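PDB 4I8D: beta-D-glucoside glucohydrolase from Trichoderma reesei, which probably hydrolyses terminal, non-reducing beta-D-glucosyl residues with release of beta-D-glucose, as a secreted family 3 glycoside hydrolase of cellulose degradation. Local coordinates for residues A[615-620]-A[667-672]; A[582-587]-A[623-628]; A[635-640]-A[650-655]; A[339-344]-A[476-481]. All coordinates share one frame; numbering follows the deposited sequence. Where two conformers were deposited one is given.

In the fold
Interaction 4 comes first along the chain and belongs to the family 3 C-terminal domain; interactions 1, 2 and 3 build the fibronectin type III-like sandwich that follows. Interactions 1 and 2 share strand 614-624, the middle of a three-stranded antiparallel sheet, and their segments alternate in sequence. Interaction 3, whose two segments both fall between those of interaction 1, pairs two strands of the facing four-stranded sheet. The centres of interactions 1 and 3 are 11 Å apart, and I672 and F670 touch L636 across the sandwich. Interaction 4 comes within about 6 Å of interaction 2 at the nearest atoms. Interactions 1 to 3 therefore hold one sandwich together, while interaction 4 serves a separate domain.

Interaction 1 (A[615-620]-A[667-672]); sequences VATVTV and TATFNI
I672 and V618 meet at a slant, CD1 of I672 lying 4.0 Å from CG2 of V618, while CG1 of the same isoleucine rests 3.8 Å from A616 CB. Further along this apolar face, F670 crosses V620, and its CE2 comes within 3.9 Å of V620 CG1. That methyl stands between the backbone N and the carbonyl carbon of V620 (chi1 56°), a rotation that presents it to the ring. The reverse face carries threonines and N671: T619 CG2 and T667 CG2 touch at 3.8 Å, T617 and T669 repeat this methyl contact, and T617 lies alongside N671, its OG1 3.2 Å from OD1. The hydroxyl of T667 bonds instead to D621. V618 and F670 form an antiparallel hydrogen-bonded pair, whose F670 N to V618 O bond measures 2.8 Å and is matched by its reciprocal. At one end V615 and A616 both face I672, a classic beta bulge: V615 N donates to I672 O at 2.7 Å, A616 N only weakly. In the fold, strand 614-624 runs between strands 583-592 and 665-673, and the apolar face packs on the second sheet of the sandwich, V618 on I696, V620 and F670 on V698, and I672 on L636.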
loop_
_atom_site.group_PDB
_atom_site.type_symbol
_atom_site.label_atom_id
_atom_site.label_comp_id
_atom_site.label_asym_id
_atom_site.label_seq_id
_atom_site.Cartn_x
_atom_site.Cartn_y
_atom_site.Cartn_z
ATOM N N VAL A 615 14.440 4.998 -21.259
ATOM C CA VAL A 615 15.730 4.813 -21.933
ATOM C C VAL A 615 15.816 3.492 -22.699
ATOM O O VAL A 615 16.668 3.318 -23.569
ATOM C CB VAL A 615 16.923 4.939 -20.953
ATOM C CG1 VAL A 615 17.124 6.395 -20.540
ATOM C CG2 VAL A 615 16.742 4.029 -19.739
ATOM N N ALA A 616 14.920 2.568 -22.370
ATOM C CA ALA A 616 14.892 1.266 -23.016
ATOM C C ALA A 616 13.469 0.724 -23.048
ATOM O O ALA A 616 12.600 1.199 -22.310
ATOM C CB ALA A 616 15.818 0.300 -22.289
ATOM N N THR A 617 13.237 -0.269 -23.901
ATOM C CA THR A 617 11.924 -0.910 -24.001
ATOM C C THR A 617 12.045 -2.412 -24.213
ATOM O O THR A 617 12.838 -2.870 -25.039
ATOM C CB THR A 617 11.063 -0.282 -25.118
ATOM O OG1 THR A 617 10.592 1.000 -24.681
ATOM C CG2 THR A 617 9.860 -1.165 -25.450
ATOM N N VAL A 618 11.252 -3.165 -23.456
ATOM C CA VAL A 618 11.258 -4.621 -23.536
ATOM C C VAL A 618 9.857 -5.131 -23.885
ATOM O O VAL A 618 8.854 -4.621 -23.383
ATOM C CB VAL A 618 11.777 -5.261 -22.224
ATOM C CG1 VAL A 618 12.026 -6.749 -22.408
ATOM C CG2 VAL A 618 13.050 -4.573 -21.756
ATOM N N THR A 619 9.812 -6.155 -24.731
ATOM C CA THR A 619 8.586 -6.642 -25.349
ATOM C C THR A 619 8.525 -8.165 -25.294
ATOM O O THR A 619 9.535 -8.832 -25.508
ATOM C CB THR A 619 8.539 -6.191 -26.834
ATOM O OG1 THR A 619 8.169 -4.809 -26.899
ATOM C CG2 THR A 619 7.565 -7.031 -27.674
ATOM N N VAL A 620 7.336 -8.702 -25.037
ATOM C CA VAL A 620 7.077 -10.137 -25.130
ATOM C C VAL A 620 5.616 -10.347 -25.536
ATOM O O VAL A 620 4.755 -9.522 -25.216
ATOM C CB VAL A 620 7.423 -10.884 -23.803
ATOM C CG1 VAL A 620 6.680 -10.292 -22.609
ATOM C CG2 VAL A 620 7.155 -12.383 -23.910
ATOM N N THR A 667 0.649 -8.270 -26.877
ATOM C CA THR A 667 2.009 -7.806 -26.602
ATOM C C THR A 667 2.084 -7.008 -25.303
ATOM O O THR A 667 1.371 -6.021 -25.130
ATOM C CB THR A 667 2.536 -6.943 -27.774
ATOM O OG1 THR A 667 2.711 -7.771 -28.923
ATOM C CG2 THR A 667 3.871 -6.283 -27.445
ATOM N N ALA A 668 2.955 -7.440 -24.399
ATOM C CA ALA A 668 3.226 -6.696 -23.179
ATOM C C ALA A 668 4.455 -5.808 -23.371
ATOM O O ALA A 668 5.511 -6.279 -23.819
ATOM C CB ALA A 668 3.430 -7.648 -22.012
ATOM N N THR A 669 4.309 -4.528 -23.026
ATOM C CA THR A 669 5.363 -3.533 -23.228
ATOM C C THR A 669 5.904 -2.997 -21.900
ATOM O O THR A 669 5.157 -2.419 -21.104
ATOM C CB THR A 669 4.857 -2.364 -24.112
ATOM O OG1 THR A 669 4.338 -2.888 -25.339
ATOM C CG2 THR A 669 5.981 -1.364 -24.429
ATOM N N PHE A 670 7.204 -3.185 -21.672
ATOM C CA PHE A 670 7.844 -2.701 -20.443
ATOM C C PHE A 670 8.740 -1.496 -20.718
ATOM O O PHE A 670 9.779 -1.615 -21.375
ATOM C CB PHE A 670 8.652 -3.808 -19.742
ATOM C CG PHE A 670 7.914 -5.109 -19.590
ATOM C CD1 PHE A 670 6.837 -5.220 -18.718
ATOM C CD2 PHE A 670 8.307 -6.229 -20.310
ATOM C CE1 PHE A 670 6.160 -6.425 -18.574
ATOM C CE2 PHE A 670 7.638 -7.436 -20.170
ATOM C CZ PHE A 670 6.563 -7.535 -19.302
ATOM N N ASN A 671 8.336 -0.338 -20.209
ATOM C CA ASN A 671 9.123 0.868 -20.383
ATOM C C ASN A 671 10.115 1.075 -19.253
ATOM O O ASN A 671 9.738 1.202 -18.083
ATOM C CB ASN A 671 8.219 2.086 -20.576
ATOM C CG ASN A 671 7.448 2.034 -21.888
ATOM O OD1 ASN A 671 7.954 1.555 -22.911
ATOM N ND2 ASN A 671 6.211 2.527 -21.864
ATOM N N ILE A 672 11.391 1.092 -19.623
ATOM C CA ILE A 672 12.477 1.195 -18.663
ATOM C C ILE A 672 12.887 2.653 -18.500
ATOM O O ILE A 672 13.461 3.237 -19.415
ATOM C CB ILE A 672 13.712 0.371 -19.115
ATOM C CG1 ILE A 672 13.311 -0.975 -19.748
ATOM C CG2 ILE A 672 14.710 0.201 -17.976
ATOM C CD1 ILE A 672 12.645 -1.958 -18.810
#

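Interaction 2 (A[582-587]-A[623-628]); sequences KFNYSR and ANSGQV
The F583 ring approaches N624 obliquely, its CD1 4.0 Å from N624 CA. The second flat group is the N624 amide, bonded at both its oxygen and its nitrogen. Its OD1 accepts from G626 N, two residues on, at 3.0 Å: an Asx turn, with the donor in the carbonyl plane. ND2 donates to V628 O at 3.1 Å, the acceptor near the amide plane. With CG anti to the backbone N (chi1 -178°), the amide is directed over the turn at 624-626. T581 and L660 hold it as well, the first through OD1 and the second through ND2, so both polar ends are shared between the turn and its surroundings. A leucine at N624 would probably leave G626 N and the V628 carbonyl without these mates and let the turn loosen.

Regular pairing across the segments rests on N584 and A623, an antiparallel hydrogen-bonded pair: N584 N to A623 O and A623 N to N584 O both measure 2.8 Å. Next to it K582 and S625 meet through both side chain and backbone. The K582 chain, bent at chi3 and chi4, brings NZ to 3.2 Å from S625 O, arriving 53° above the carbonyl plane, while S625 N bonds weakly back to K582 O.

The contact closes one end of the three-stranded sheet, where outer strand 583-592 meets central strand 614-624. F583 packs on I622 and on E632 of strand 630-639, in the facing sheet, and its carbonyl accepts a bond from R706 of strand 705-713.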
loop_
_atom_site.group_PDB
_atom_site.type_symbol
_atom_site.label_atom_id
_atom_site.label_comp_id
_atom_site.label_asym_id
_atom_site.label_seq_id
_atom_site.Cartn_x
_atom_site.Cartn_y
_atom_site.Cartn_z
ATOM N N LYS A 582 -4.112 -21.056 -18.964
ATOM C CA LYS A 582 -2.644 -20.925 -18.960
ATOM C C LYS A 582 -2.136 -20.092 -20.139
ATOM O O LYS A 582 -2.881 -19.844 -21.090
ATOM C CB LYS A 582 -1.964 -22.300 -18.906
ATOM C CG LYS A 582 -2.319 -23.235 -20.051
ATOM C CD LYS A 582 -1.655 -24.593 -19.882
ATOM C CE LYS A 582 -1.322 -25.217 -21.231
ATOM N NZ LYS A 582 -2.537 -25.650 -21.971
ATOM N N PHE A 583 -0.871 -19.672 -20.065
ATOM C CA PHE A 583 -0.300 -18.691 -21.002
ATOM C C PHE A 583 1.070 -19.065 -21.579
ATOM O O PHE A 583 1.919 -19.621 -20.882
ATOM C CB PHE A 583 -0.200 -17.323 -20.322
ATOM C CG PHE A 583 -1.489 -16.860 -19.705
ATOM C CD1 PHE A 583 -2.420 -16.146 -20.458
ATOM C CD2 PHE A 583 -1.777 -17.141 -18.373
ATOM C CE1 PHE A 583 -3.609 -15.726 -19.889
ATOM C CE2 PHE A 583 -2.964 -16.722 -17.806
ATOM C CZ PHE A 583 -3.879 -16.016 -18.562
ATOM N N ASN A 584 1.275 -18.742 -22.853
ATOM C CA ASN A 584 2.569 -18.906 -23.509
ATOM C C ASN A 584 3.249 -17.573 -23.809
ATOM O O ASN A 584 2.629 -16.657 -24.336
ATOM C CB ASN A 584 2.442 -19.732 -24.795
ATOM C CG ASN A 584 2.203 -21.207 -24.523
ATOM O OD1 ASN A 584 1.473 -21.564 -23.597
ATOM N ND2 ASN A 584 2.810 -22.073 -25.337
ATOM N N TYR A 585 4.532 -17.496 -23.466
ATOM C CA TYR A 585 5.389 -16.341 -23.724
ATOM C C TYR A 585 6.223 -16.607 -24.968
ATOM O O TYR A 585 6.729 -17.712 -25.146
ATOM C CB TYR A 585 6.315 -16.100 -22.521
ATOM C CG TYR A 585 5.606 -15.614 -21.263
ATOM C CD1 TYR A 585 4.525 -16.316 -20.722
ATOM C CD2 TYR A 585 6.025 -14.453 -20.613
ATOM C CE1 TYR A 585 3.875 -15.866 -19.577
ATOM C CE2 TYR A 585 5.385 -13.998 -19.464
ATOM C CZ TYR A 585 4.310 -14.703 -18.953
ATOM O OH TYR A 585 3.675 -14.247 -17.822
ATOM N N SER A 586 6.358 -15.610 -25.840
ATOM C CA SER A 586 7.210 -15.749 -27.030
ATOM C C SER A 586 7.681 -14.404 -27.586
ATOM O O SER A 586 7.203 -13.347 -27.159
ATOM C CB SER A 586 6.498 -16.561 -28.116
ATOM O OG SER A 586 5.283 -15.947 -28.484
ATOM N N ARG A 587 8.628 -14.467 -28.529
ATOM C CA ARG A 587 9.165 -13.284 -29.199
ATOM C C ARG A 587 9.572 -12.182 -28.212
ATOM O O ARG A 587 9.074 -11.055 -28.271
ATOM C CB ARG A 587 8.169 -12.765 -30.249
ATOM C CG ARG A 587 8.145 -13.574 -31.537
ATOM C CD ARG A 587 6.811 -13.469 -32.267
ATOM N NE ARG A 587 6.009 -14.691 -32.149
ATOM C CZ ARG A 587 4.759 -14.754 -31.690
ATOM N NH1 ARG A 587 4.116 -13.660 -31.297
ATOM N NH2 ARG A 587 4.141 -15.926 -31.633
ATOM N N ALA A 623 0.249 -15.421 -25.064
ATOM C CA ALA A 623 -0.849 -16.097 -25.754
ATOM C C ALA A 623 -1.608 -16.998 -24.799
ATOM O O ALA A 623 -1.006 -17.817 -24.101
ATOM C CB ALA A 623 -0.322 -16.903 -26.933
ATOM N N ASN A 624 -2.931 -16.847 -24.772
ATOM C CA ASN A 624 -3.801 -17.666 -23.922
ATOM C C ASN A 624 -3.922 -19.089 -24.477
ATOM O O ASN A 624 -4.779 -19.375 -25.318
ATOM C CB ASN A 624 -5.173 -16.993 -23.767
ATOM C CG ASN A 624 -6.128 -17.766 -22.866
ATOM O OD1 ASN A 624 -6.102 -18.998 -22.796
ATOM N ND2 ASN A 624 -7.009 -17.033 -22.190
ATOM N N SER A 625 -3.057 -19.977 -23.994
ATOM C CA SER A 625 -3.002 -21.348 -24.498
ATOM C C SER A 625 -3.968 -22.295 -23.779
ATOM O O SER A 625 -3.898 -23.511 -23.962
ATOM C CB SER A 625 -1.566 -21.898 -24.450
ATOM O OG SER A 625 -1.073 -21.990 -23.122
ATOM N N GLY A 626 -4.869 -21.738 -22.974
ATOM C CA GLY A 626 -5.859 -22.542 -22.261
ATOM C C GLY A 626 -7.219 -22.558 -22.930
ATOM O O GLY A 626 -7.376 -22.085 -24.060
ATOM N N GLN A 627 -8.208 -23.088 -22.213
ATOM C CA GLN A 627 -9.552 -23.298 -22.756
ATOM C C GLN A 627 -10.614 -22.287 -22.269
ATOM O O GLN A 627 -11.772 -22.370 -22.671
ATOM C CB GLN A 627 -9.999 -24.756 -22.516
ATOM C CG GLN A 627 -10.554 -25.074 -21.123
ATOM C CD GLN A 627 -9.519 -25.041 -19.994
ATOM O OE1 GLN A 627 -8.311 -24.943 -20.228
ATOM N NE2 GLN A 627 -10.003 -25.126 -18.753
ATOM N N VAL A 628 -10.219 -21.347 -21.409
ATOM C CA VAL A 628 -11.115 -20.277 -20.932
ATOM C C VAL A 628 -10.423 -18.904 -20.944
ATOM O O VAL A 628 -9.197 -18.820 -21.029
ATOM C CB VAL A 628 -11.695 -20.559 -19.515
ATOM C CG1 VAL A 628 -12.646 -21.747 -19.527
ATOM C CG2 VAL A 628 -10.586 -20.754 -18.491
#

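Interaction 3 (A[635-640]-A[650-655]); sequences QLYITY and KQLRGF
Y637 and L652 lock together in an antiparallel beta hairpin, formed by strands 630-639 and 651-660, that carries a classic bulge where R653 and G654 both face L636. The tight part surrounds the Y637 ring. L652 CB stands 3.5 Å from CE1 of Y637, and its CD1 lies over one ring face, 4.2 Å from the centroid and 23° off the normal, a CH-pi contact. The ring is fixed at its far end by its hydroxyl, which donates to Q635 OE1 at 2.7 Å in the carbonyl plane. A serine in place of Y637 would probably take away the ring face under L652 CD1 and leave Q635 OE1 without its hydroxyl mate. On the reverse face I638 and R653 cross at about a right angle, CD1 of I638 3.6 Å from R653 CB. L636 makes both backbone bonds of the bulge: R653 N reaches L636 O at 2.9 Å and L636 N reaches G654 O.

Packing thins toward the connecting loop at T639 and K650, both partly exposed. The K650 side chain touches through its aliphatic stem, CG 4.0 Å from Y637 CB, while its chain bends at chi3 and NZ leads away to S702 O; the bond from Q651 N to I638 O is weak. F655, at the other end, also turns off, meeting W86 edge to face. On the inner side L636 packs against I696 and V698 of neighbouring strand 692-699. Y640 OH, which bonds to S678 O, lies at the edge of the R653 guanidinium, 2.8 Å from NH1, with ring and guanidinium planes 65° apart.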
loop_
_atom_site.group_PDB
_atom_site.type_symbol
_atom_site.label_atom_id
_atom_site.label_comp_id
_atom_site.label_asym_id
_atom_site.label_seq_id
_atom_site.Cartn_x
_atom_site.Cartn_y
_atom_site.Cartn_z
ATOM N N GLN A 635 5.668 -10.281 -16.124
ATOM C CA GLN A 635 6.571 -9.512 -15.276
ATOM C C GLN A 635 7.999 -9.438 -15.823
ATOM O O GLN A 635 8.518 -10.420 -16.367
ATOM C CB GLN A 635 6.578 -10.094 -13.856
ATOM C CG GLN A 635 5.218 -10.105 -13.151
ATOM C CD GLN A 635 5.152 -11.131 -12.020
ATOM O OE1 GLN A 635 6.090 -11.273 -11.222
ATOM N NE2 GLN A 635 4.043 -11.859 -11.953
ATOM N N LEU A 636 8.627 -8.272 -15.658
ATOM C CA LEU A 636 10.030 -8.076 -16.017
ATOM C C LEU A 636 10.942 -7.986 -14.788
ATOM O O LEU A 636 10.728 -7.148 -13.900
ATOM C CB LEU A 636 10.204 -6.822 -16.883
ATOM C CG LEU A 636 11.648 -6.323 -17.094
ATOM C CD1 LEU A 636 12.465 -7.262 -17.972
ATOM C CD2 LEU A 636 11.668 -4.912 -17.656
ATOM N N TYR A 637 11.969 -8.835 -14.760
ATOM C CA TYR A 637 13.002 -8.771 -13.733
ATOM C C TYR A 637 14.353 -8.491 -14.357
ATOM O O TYR A 637 14.723 -9.078 -15.386
ATOM C CB TYR A 637 13.042 -10.056 -12.884
ATOM C CG TYR A 637 11.793 -10.216 -12.052
ATOM C CD1 TYR A 637 11.697 -9.645 -10.787
ATOM C CD2 TYR A 637 10.700 -10.905 -12.546
ATOM C CE1 TYR A 637 10.543 -9.764 -10.034
ATOM C CE2 TYR A 637 9.544 -11.032 -11.804
ATOM C CZ TYR A 637 9.468 -10.459 -10.552
ATOM O OH TYR A 637 8.312 -10.594 -9.830
ATOM N N ILE A 638 15.088 -7.593 -13.714
ATOM C CA ILE A 638 16.400 -7.194 -14.192
ATOM C C ILE A 638 17.530 -7.605 -13.245
ATOM O O ILE A 638 17.490 -7.350 -12.034
ATOM C CB ILE A 638 16.447 -5.677 -14.494
ATOM C CG1 ILE A 638 15.515 -5.350 -15.675
ATOM C CG2 ILE A 638 17.880 -5.225 -14.765
ATOM C CD1 ILE A 638 15.503 -3.896 -16.117
ATOM N N THR A 639 18.532 -8.258 -13.827
ATOM C CA THR A 639 19.818 -8.494 -13.182
ATOM C C THR A 639 20.814 -7.433 -13.662
ATOM O O THR A 639 20.983 -7.231 -14.869
ATOM C CB THR A 639 20.352 -9.893 -13.536
ATOM O OG1 THR A 639 19.359 -10.870 -13.206
ATOM C CG2 THR A 639 21.663 -10.202 -12.786
ATOM N N TYR A 640 21.460 -6.761 -12.715
ATOM C CA TYR A 640 22.460 -5.744 -13.019
ATOM C C TYR A 640 23.782 -6.371 -13.512
ATOM O O TYR A 640 23.968 -7.581 -13.380
ATOM C CB TYR A 640 22.652 -4.830 -11.803
ATOM C CG TYR A 640 21.601 -3.734 -11.706
ATOM C CD1 TYR A 640 20.250 -4.017 -11.903
ATOM C CD2 TYR A 640 21.958 -2.416 -11.422
ATOM C CE1 TYR A 640 19.286 -3.024 -11.823
ATOM C CE2 TYR A 640 20.999 -1.414 -11.337
ATOM C CZ TYR A 640 19.664 -1.723 -11.540
ATOM O OH TYR A 640 18.701 -0.741 -11.460
ATOM N N LYS A 650 17.656 -10.522 -8.876
ATOM C CA LYS A 650 16.532 -10.106 -9.706
ATOM C C LYS A 650 15.850 -8.922 -9.074
ATOM O O LYS A 650 15.713 -8.849 -7.856
ATOM C CB LYS A 650 15.539 -11.242 -9.908
ATOM C CG LYS A 650 15.913 -12.146 -11.066
ATOM C CD LYS A 650 15.115 -13.430 -11.070
ATOM C CE LYS A 650 15.840 -14.515 -10.288
ATOM N NZ LYS A 650 14.900 -15.578 -9.843
ATOM N N GLN A 651 15.429 -7.983 -9.905
ATOM C CA GLN A 651 14.740 -6.819 -9.412
ATOM C C GLN A 651 13.628 -6.486 -10.387
ATOM O O GLN A 651 13.890 -6.281 -11.581
ATOM C CB GLN A 651 15.723 -5.663 -9.284
ATOM C CG GLN A 651 15.562 -4.853 -8.014
ATOM C CD GLN A 651 16.741 -3.939 -7.759
ATOM O OE1 GLN A 651 17.775 -4.027 -8.427
ATOM N NE2 GLN A 651 16.591 -3.045 -6.794
ATOM N N LEU A 652 12.390 -6.471 -9.883
ATOM C CA LEU A 652 11.211 -6.163 -10.693
ATOM C C LEU A 652 11.334 -4.763 -11.265
ATOM O O LEU A 652 11.552 -3.797 -10.526
ATOM C CB LEU A 652 9.922 -6.276 -9.865
ATOM C CG LEU A 652 8.612 -5.866 -10.566
ATOM C CD1 LEU A 652 8.198 -6.898 -11.608
ATOM C CD2 LEU A 652 7.477 -5.626 -9.574
ATOM N N ARG A 653 11.211 -4.649 -12.581
ATOM C CA ARG A 653 11.391 -3.354 -13.226
ATOM C C ARG A 653 10.272 -3.029 -14.229
ATOM O O ARG A 653 10.258 -1.953 -14.825
ATOM C CB ARG A 653 12.782 -3.270 -13.861
ATOM C CG ARG A 653 13.946 -3.365 -12.873
ATOM C CD ARG A 653 14.445 -2.005 -12.410
ATOM N NE ARG A 653 14.037 -1.651 -11.054
ATOM C CZ ARG A 653 14.876 -1.354 -10.058
ATOM N NH1 ARG A 653 16.190 -1.344 -10.257
ATOM N NH2 ARG A 653 14.397 -1.043 -8.857
ATOM N N GLY A 654 9.334 -3.962 -14.389
ATOM C CA GLY A 654 8.135 -3.737 -15.180
ATOM C C GLY A 654 7.086 -4.824 -15.038
ATOM O O GLY A 654 7.396 -5.966 -14.696
ATOM N N PHE A 655 5.836 -4.464 -15.311
ATOM C CA PHE A 655 4.729 -5.422 -15.309
ATOM C C PHE A 655 3.566 -4.939 -16.181
ATOM O O PHE A 655 3.218 -3.757 -16.170
ATOM C CB PHE A 655 4.238 -5.709 -13.877
ATOM C CG PHE A 655 3.499 -4.564 -13.237
ATOM C CD1 PHE A 655 4.193 -3.537 -12.607
ATOM C CD2 PHE A 655 2.107 -4.512 -13.270
ATOM C CE1 PHE A 655 3.515 -2.476 -12.025
ATOM C CE2 PHE A 655 1.421 -3.453 -12.691
ATOM C CZ PHE A 655 2.127 -2.433 -12.064
#

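Interaction 4 (A[339-344]-A[476-481]); sequences ANILPL and NVIVVV
Loop-on-strand apolar packing joins I341, L342 and L344 to I478 in the alpha/beta sandwich domain of this family 3 enzyme, at the beginning of strand 477-483. That strand belongs to a six-stranded mixed sheet, between strands 431-438 and 498-503, and the loop 339-344 links outermost strand 333-337 to strand 349-353. The evidence for side-chain rather than backbone contact is twofold: the nearest CA atoms, of I341 and N476, are 7.7 Å apart, and the atoms that touch are methyl and methylene carbons.

I341 reaches back to N476, just before the strand. Its CG1 is anti to the backbone N (chi1 -173°) and the chain stays extended beyond (chi2 170°), which carries CD1 to 3.7 Å from N476 CB and 3.9 Å from I478 CG1. The two isoleucine side chains run alongside each other with opposite headings. I341 also rests on K499 and A500 of the neighbouring strand, so it covers two strands at once. The amide of N476 is occupied beside it, OD1 accepting from K499 NZ.

L342 and L344 meet the terminal methyl of I478, each at a slant. Between the two leucines the loop takes its course through a cis peptide bond, which joins L342 to P343. A hydrogen bond from N337 ND2 to L342 O holds the loop, while L342 packs on Y580 and L344 on W520. At the focus, I478 CD1 lies 3.8 Å from L342 CD1 and 3.8 Å from L344 CD2, and these two leucine methyls are themselves 3.8 Å apart, a nearly equilateral triangle.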
loop_
_atom_site.group_PDB
_atom_site.type_symbol
_atom_site.label_atom_id
_atom_site.label_comp_id
_atom_site.label_asym_id
_atom_site.label_seq_id
_atom_site.Cartn_x
_atom_site.Cartn_y
_atom_site.Cartn_z
ATOM N N ALA A 339 -6.591 -31.144 -9.730
ATOM C CA ALA A 339 -7.669 -31.949 -10.331
ATOM C C ALA A 339 -8.919 -31.143 -10.705
ATOM O O ALA A 339 -10.050 -31.641 -10.609
ATOM C CB ALA A 339 -8.028 -33.133 -9.433
ATOM N N ASN A 340 -8.701 -29.897 -11.127
ATOM C CA ASN A 340 -9.774 -29.000 -11.558
ATOM C C ASN A 340 -10.951 -28.865 -10.591
ATOM O O ASN A 340 -12.080 -28.592 -11.018
ATOM C CB ASN A 340 -10.276 -29.405 -12.946
ATOM C CG ASN A 340 -9.293 -29.051 -14.040
ATOM O OD1 ASN A 340 -8.759 -27.939 -14.076
ATOM N ND2 ASN A 340 -9.044 -29.997 -14.939
ATOM N N ILE A 341 -10.684 -29.054 -9.297
ATOM C CA ILE A 341 -11.712 -28.899 -8.266
ATOM C C ILE A 341 -12.399 -27.549 -8.428
ATOM O O ILE A 341 -13.590 -27.402 -8.183
ATOM C CB ILE A 341 -11.130 -29.030 -6.839
ATOM C CG1 ILE A 341 -12.257 -29.031 -5.796
ATOM C CG2 ILE A 341 -10.111 -27.930 -6.555
ATOM C CD1 ILE A 341 -11.822 -29.393 -4.391
ATOM N N LEU A 342 -11.616 -26.577 -8.866
ATOM C CA LEU A 342 -12.064 -25.222 -9.026
ATOM C C LEU A 342 -11.833 -24.868 -10.504
ATOM O O LEU A 342 -10.855 -25.339 -11.102
ATOM C CB LEU A 342 -11.240 -24.332 -8.093
ATOM C CG LEU A 342 -11.861 -23.243 -7.209
ATOM C CD1 LEU A 342 -13.131 -23.674 -6.489
ATOM C CD2 LEU A 342 -10.817 -22.765 -6.208
ATOM N N PRO A 343 -12.742 -24.077 -11.111
ATOM C CA PRO A 343 -13.964 -23.514 -10.526
ATOM C C PRO A 343 -15.003 -24.577 -10.207
ATOM O O PRO A 343 -15.006 -25.645 -10.821
ATOM C CB PRO A 343 -14.499 -22.605 -11.635
ATOM C CG PRO A 343 -13.934 -23.166 -12.893
ATOM C CD PRO A 343 -12.572 -23.663 -12.517
ATOM N N LEU A 344 -15.873 -24.273 -9.249
ATOM C CA LEU A 344 -17.009 -25.128 -8.940
ATOM C C LEU A 344 -18.022 -25.091 -10.077
ATOM O O LEU A 344 -18.357 -24.020 -10.588
ATOM C CB LEU A 344 -17.686 -24.665 -7.651
ATOM C CG LEU A 344 -16.809 -24.454 -6.423
ATOM C CD1 LEU A 344 -17.601 -23.702 -5.365
ATOM C CD2 LEU A 344 -16.290 -25.784 -5.891
ATOM N N ASN A 476 -12.121 -33.492 -0.542
ATOM C CA ASN A 476 -11.952 -32.352 -1.435
ATOM C C ASN A 476 -12.144 -31.033 -0.709
ATOM O O ASN A 476 -13.254 -30.486 -0.675
ATOM C CB ASN A 476 -12.908 -32.467 -2.620
ATOM C CG ASN A 476 -12.754 -33.780 -3.359
ATOM O OD1 ASN A 476 -11.735 -34.030 -4.005
ATOM N ND2 ASN A 476 -13.770 -34.630 -3.260
ATOM N N VAL A 477 -11.052 -30.537 -0.130
ATOM C CA VAL A 477 -11.084 -29.341 0.710
ATOM C C VAL A 477 -10.573 -28.107 -0.038
ATOM O O VAL A 477 -9.511 -28.139 -0.662
ATOM C CB VAL A 477 -10.275 -29.526 2.017
ATOM C CG1 VAL A 477 -10.427 -28.310 2.923
ATOM C CG2 VAL A 477 -10.703 -30.791 2.751
ATOM N N ILE A 478 -11.356 -27.034 0.027
ATOM C CA ILE A 478 -10.932 -25.723 -0.447
ATOM C C ILE A 478 -10.690 -24.845 0.773
ATOM O O ILE A 478 -11.591 -24.647 1.589
ATOM C CB ILE A 478 -11.976 -25.089 -1.404
ATOM C CG1 ILE A 478 -12.128 -25.967 -2.648
ATOM C CG2 ILE A 478 -11.561 -23.682 -1.816
ATOM C CD1 ILE A 478 -13.444 -25.811 -3.373
ATOM N N VAL A 479 -9.466 -24.340 0.905
ATOM C CA VAL A 479 -9.127 -23.449 2.011
ATOM C C VAL A 479 -9.099 -22.012 1.503
ATOM O O VAL A 479 -8.410 -21.712 0.530
ATOM C CB VAL A 479 -7.770 -23.810 2.661
ATOM C CG1 VAL A 479 -7.457 -22.869 3.818
ATOM C CG2 VAL A 479 -7.768 -25.254 3.146
ATOM N N VAL A 480 -9.857 -21.135 2.160
ATOM C CA VAL A 480 -9.884 -19.720 1.804
ATOM C C VAL A 480 -9.282 -18.874 2.925
ATOM O O VAL A 480 -9.718 -18.948 4.077
ATOM C CB VAL A 480 -11.308 -19.235 1.435
ATOM C CG1 VAL A 480 -11.326 -17.734 1.200
ATOM C CG2 VAL A 480 -11.806 -19.950 0.187
ATOM N N VAL A 481 -8.280 -18.074 2.564
ATOM C CA VAL A 481 -7.545 -17.220 3.493
ATOM C C VAL A 481 -7.819 -15.746 3.208
ATOM O O VAL A 481 -7.714 -15.286 2.063
ATOM C CB VAL A 481 -6.021 -17.413 3.338
ATOM C CG1 VAL A 481 -5.266 -16.703 4.451
ATOM C CG2 VAL A 481 -5.655 -18.888 3.281
#